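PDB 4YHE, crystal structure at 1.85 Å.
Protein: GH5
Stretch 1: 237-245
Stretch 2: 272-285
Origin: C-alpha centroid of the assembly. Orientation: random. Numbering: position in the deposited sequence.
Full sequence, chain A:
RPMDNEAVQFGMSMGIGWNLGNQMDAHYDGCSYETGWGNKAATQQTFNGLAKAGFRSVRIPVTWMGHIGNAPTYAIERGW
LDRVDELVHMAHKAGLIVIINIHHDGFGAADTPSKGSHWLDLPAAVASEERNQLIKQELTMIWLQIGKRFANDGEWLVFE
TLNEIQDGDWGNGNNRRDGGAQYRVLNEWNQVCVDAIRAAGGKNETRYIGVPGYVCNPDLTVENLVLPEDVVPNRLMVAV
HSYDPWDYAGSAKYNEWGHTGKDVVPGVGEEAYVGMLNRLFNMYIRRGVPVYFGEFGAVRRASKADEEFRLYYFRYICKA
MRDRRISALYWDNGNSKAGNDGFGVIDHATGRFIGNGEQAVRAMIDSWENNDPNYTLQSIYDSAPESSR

Stretch 1 237-245: MVAVHSYDP
Stretch 2, residues 272-285: AYVGMLNRLFNMYI

A β-strand and an α-helix of the same chain pack side by side, nearly antiparallel, through a narrow line of side chains that is apolar at one end and becomes polar, with a bridging water, at the other. Within these stretches the strand runs to Ser242 and the helix covers Ala272 to Ile285, both having begun earlier in the chain; their axes approach to 10.1 Å, with 160° between their N-to-C directions. The Met237 end of the strand segment therefore lies by the Ile285 end of the helix segment: the CA atoms of Val238 and Tyr284 are 7.9 Å apart, and those of Asp244 and Tyr273 7.3 Å.

The extended strand (phi -95 to -142°, psi 123 to 163°) alternates its side chains, so Val238, Val240 and Ser242 point toward the helix while Met237, Ala239 and His241 do not reach it. On the helix, Met276, Leu280 and Tyr284, spaced four apart on one helical face, point toward the strand. From Ala272 to Met283 phi is -59 to -73° and psi -36 to -49°. Backbone hydrogen bonds from i+4 N to i O run through to Tyr284 N, which donates to Leu280 O at 3.0 Å, the one from Leu280 N to Met276 O being weak at 3.4 Å; a wider π-type turn then closes the stretch, with Ile285 N reaching Leu280 O in a weak bond of 3.5 Å. Within this turn Tyr284 has phi/psi of -121/-67°.

At the apolar end, Val238 (chi1 t) places CG2 over one face of the Tyr284 ring (chi1 m, chi2 -55°), 3.7 Å from its centroid and 10° off the normal, a CH-π contact. One step along, Val240 (m) meets Leu280 (m, t), with CG2 4.0 Å from CD1, a plain van der Waals contact.

Beyond this, Ser242 (t) turns its hydroxyl into a local polar network. Ser242 OG donates to Asp244 OD2 at 2.6 Å and accepts from Asp244 N at 3.2 Å, tying the strand to the following loop (Tyr243 -117/40°, Asp244 -90/141°). Met276 (chi1 t, chi2 -92°, chi3 m) lays its methyl against this pair, CE standing 3.7 Å from Ser242 OG and 3.9 Å from Asp244 OD2.

Tyr273 (chi1 t, chi2 -71°) leaves the helix sideways, but its ring reaches back to the strand. Tyr273 CE2 lies 3.5 Å from Asp244 O, at the ring edge near its plane, and Tyr273 OH is 3.5 Å from Ser242 OG. A water donates to Ser242 O at 2.8 Å and is hydrogen-bonded to Tyr273 OH, also at 2.8 Å. Asp244 (m, chi2 -47°) leads through a cis peptide bond into Pro245, the N-cap of a following helix. The contact buries 331 Å², both sides summed.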

# COMPACT_ATOMS: atom_id res chain seq x y z
N MET A 237 -11.36 4.53 4.10
CA MET A 237 -10.02 5.07 4.30
C MET A 237 -9.39 5.32 2.94
O MET A 237 -9.67 4.59 1.97
CB MET A 237 -9.12 4.11 5.09
CG MET A 237 -9.77 3.45 6.30
SD MET A 237 -8.56 2.81 7.47
CE MET A 237 -8.06 1.38 6.52
N VAL A 238 -8.55 6.34 2.87
CA VAL A 238 -7.87 6.71 1.62
C VAL A 238 -6.52 6.03 1.67
O VAL A 238 -5.78 6.18 2.61
CB VAL A 238 -7.71 8.23 1.44
CG1 VAL A 238 -6.88 8.53 0.19
CG2 VAL A 238 -9.08 8.89 1.32
N ALA A 239 -6.26 5.23 0.65
CA ALA A 239 -4.98 4.54 0.48
C ALA A 239 -4.12 5.34 -0.47
O ALA A 239 -4.57 5.69 -1.57
CB ALA A 239 -5.21 3.17 -0.11
N VAL A 240 -2.86 5.53 -0.11
CA VAL A 240 -1.87 6.15 -0.99
C VAL A 240 -0.54 5.39 -0.92
O VAL A 240 -0.29 4.62 0.03
CB VAL A 240 -1.66 7.65 -0.63
CG1 VAL A 240 -2.85 8.51 -1.02
CG2 VAL A 240 -1.40 7.85 0.85
N HIS A 241 0.32 5.63 -1.92
CA HIS A 241 1.66 5.06 -1.91
C HIS A 241 2.67 6.19 -2.04
O HIS A 241 2.42 7.17 -2.74
CB HIS A 241 1.91 4.06 -3.04
CG HIS A 241 1.06 2.84 -2.98
ND1 HIS A 241 1.07 1.88 -3.96
CD2 HIS A 241 0.13 2.44 -2.08
CE1 HIS A 241 0.20 0.93 -3.66
NE2 HIS A 241 -0.38 1.25 -2.52
N SER A 242 3.81 6.05 -1.35
CA SER A 242 4.95 6.95 -1.62
C SER A 242 6.31 6.31 -1.56
O SER A 242 6.73 5.73 -0.54
CB SER A 242 4.93 8.18 -0.70
OG SER A 242 6.04 9.02 -1.00
N TYR A 243 7.01 6.44 -2.69
CA TYR A 243 8.45 6.17 -2.79
C TYR A 243 9.21 7.48 -3.17
O TYR A 243 10.20 7.48 -3.93
CB TYR A 243 8.71 5.07 -3.80
CG TYR A 243 8.01 3.78 -3.49
CD1 TYR A 243 8.62 2.82 -2.70
CD2 TYR A 243 6.72 3.52 -3.97
CE1 TYR A 243 7.99 1.61 -2.41
CE2 TYR A 243 6.09 2.31 -3.69
CZ TYR A 243 6.72 1.38 -2.88
OH TYR A 243 6.14 0.18 -2.62
N ASP A 244 8.78 8.58 -2.57
CA ASP A 244 9.25 9.92 -2.93
C ASP A 244 10.47 10.35 -2.13
O ASP A 244 10.53 10.07 -0.91
CB ASP A 244 8.13 10.96 -2.70
CG ASP A 244 6.89 10.72 -3.55
OD1 ASP A 244 7.02 10.49 -4.76
OD2 ASP A 244 5.76 10.74 -2.99
N PRO A 245 11.44 11.03 -2.77
CA PRO A 245 11.47 11.23 -4.23
C PRO A 245 12.04 10.00 -4.92
O PRO A 245 12.99 9.41 -4.44
CB PRO A 245 12.39 12.44 -4.41
CG PRO A 245 13.33 12.34 -3.26
CD PRO A 245 12.62 11.65 -2.13
N ALA A 272 9.47 19.17 0.87
CA ALA A 272 8.62 18.56 -0.15
C ALA A 272 7.78 17.41 0.42
O ALA A 272 6.58 17.33 0.18
CB ALA A 272 9.46 18.08 -1.29
N TYR A 273 8.41 16.53 1.18
CA TYR A 273 7.72 15.35 1.67
C TYR A 273 6.64 15.75 2.67
O TYR A 273 5.50 15.30 2.59
CB TYR A 273 8.71 14.32 2.25
CG TYR A 273 8.15 12.90 2.31
CD1 TYR A 273 7.17 12.57 3.22
CD2 TYR A 273 8.57 11.91 1.42
CE1 TYR A 273 6.63 11.28 3.28
CE2 TYR A 273 8.05 10.63 1.46
CZ TYR A 273 7.07 10.32 2.40
OH TYR A 273 6.52 9.04 2.44
N VAL A 274 6.97 16.67 3.57
CA VAL A 274 5.98 17.20 4.49
C VAL A 274 4.83 17.91 3.81
O VAL A 274 3.66 17.76 4.23
CB VAL A 274 6.66 18.10 5.57
CG1 VAL A 274 5.61 18.77 6.41
CG2 VAL A 274 7.60 17.25 6.43
N GLY A 275 5.13 18.61 2.71
CA GLY A 275 4.09 19.29 1.96
C GLY A 275 3.05 18.29 1.47
O GLY A 275 1.84 18.51 1.57
N MET A 276 3.53 17.16 0.95
CA MET A 276 2.67 16.13 0.43
C MET A 276 1.80 15.59 1.55
O MET A 276 0.59 15.41 1.39
CB MET A 276 3.49 15.03 -0.21
CG MET A 276 2.65 13.88 -0.72
SD MET A 276 2.49 12.61 0.55
CE MET A 276 4.14 11.91 0.37
N LEU A 277 2.40 15.37 2.70
CA LEU A 277 1.65 14.88 3.83
C LEU A 277 0.62 15.89 4.28
O LEU A 277 -0.47 15.51 4.67
CB LEU A 277 2.59 14.51 4.99
CG LEU A 277 3.58 13.35 4.76
CD1 LEU A 277 4.55 13.25 5.92
CD2 LEU A 277 2.85 12.03 4.53
N ASN A 278 0.98 17.18 4.26
CA ASN A 278 0.05 18.24 4.63
C ASN A 278 -1.19 18.26 3.77
O ASN A 278 -2.30 18.47 4.27
CB ASN A 278 0.74 19.60 4.59
CG ASN A 278 1.61 19.84 5.82
OD1 ASN A 278 1.38 19.24 6.87
ND2 ASN A 278 2.65 20.66 5.68
N ARG A 279 -1.03 18.01 2.48
CA ARG A 279 -2.19 17.95 1.60
C ARG A 279 -3.16 16.83 1.96
O ARG A 279 -4.36 17.02 1.95
CB ARG A 279 -1.72 17.93 0.14
CG ARG A 279 -1.07 19.26 -0.21
CD ARG A 279 -0.79 19.46 -1.68
NE ARG A 279 0.30 18.64 -2.16
CZ ARG A 279 1.60 18.90 -2.05
NH1 ARG A 279 2.04 19.97 -1.42
NH2 ARG A 279 2.48 18.06 -2.58
N LEU A 280 -2.63 15.68 2.35
CA LEU A 280 -3.43 14.56 2.81
C LEU A 280 -4.08 14.86 4.17
O LEU A 280 -5.23 14.52 4.44
CB LEU A 280 -2.52 13.35 2.95
CG LEU A 280 -1.99 12.75 1.64
CD1 LEU A 280 -0.96 11.66 1.96
CD2 LEU A 280 -3.15 12.20 0.82
N PHE A 281 -3.31 15.46 5.03
CA PHE A 281 -3.85 15.84 6.32
C PHE A 281 -5.03 16.77 6.17
O PHE A 281 -6.10 16.51 6.69
CB PHE A 281 -2.78 16.43 7.19
CG PHE A 281 -3.31 16.88 8.53
CD1 PHE A 281 -3.44 15.98 9.57
CD2 PHE A 281 -3.72 18.19 8.71
CE1 PHE A 281 -3.94 16.37 10.79
CE2 PHE A 281 -4.23 18.60 9.94
CZ PHE A 281 -4.34 17.69 10.97
N ASN A 282 -4.88 17.83 5.38
CA ASN A 282 -5.94 18.80 5.23
C ASN A 282 -7.17 18.30 4.46
O ASN A 282 -8.33 18.65 4.78
CB ASN A 282 -5.38 20.08 4.58
CG ASN A 282 -4.39 20.81 5.47
OD1 ASN A 282 -4.55 20.88 6.68
ND2 ASN A 282 -3.37 21.36 4.86
N MET A 283 -6.94 17.48 3.43
CA MET A 283 -8.04 16.97 2.65
C MET A 283 -8.87 15.90 3.39
O MET A 283 -10.07 15.84 3.25
CB MET A 283 -7.54 16.39 1.33
CG MET A 283 -8.64 16.03 0.37
SD MET A 283 -9.44 17.52 -0.28
CE MET A 283 -10.57 16.81 -1.47
N TYR A 284 -8.20 15.07 4.19
CA TYR A 284 -8.82 13.87 4.70
C TYR A 284 -8.81 13.89 6.26
O TYR A 284 -9.87 13.97 6.89
CB TYR A 284 -8.12 12.62 4.12
CG TYR A 284 -8.20 12.55 2.58
CD1 TYR A 284 -9.42 12.60 1.93
CD2 TYR A 284 -7.05 12.44 1.81
CE1 TYR A 284 -9.50 12.52 0.53
CE2 TYR A 284 -7.10 12.40 0.42
CZ TYR A 284 -8.31 12.44 -0.22
OH TYR A 284 -8.36 12.39 -1.64
N ILE A 285 -7.65 13.82 6.86
CA ILE A 285 -7.57 13.61 8.30
C ILE A 285 -8.36 14.70 9.04
O ILE A 285 -9.15 14.40 9.94
CB ILE A 285 -6.14 13.64 8.81
CG1 ILE A 285 -5.27 12.54 8.19
CG2 ILE A 285 -6.11 13.55 10.35
CD1 ILE A 285 -5.68 11.12 8.48
O HOH W 1 8.16 7.05 1.41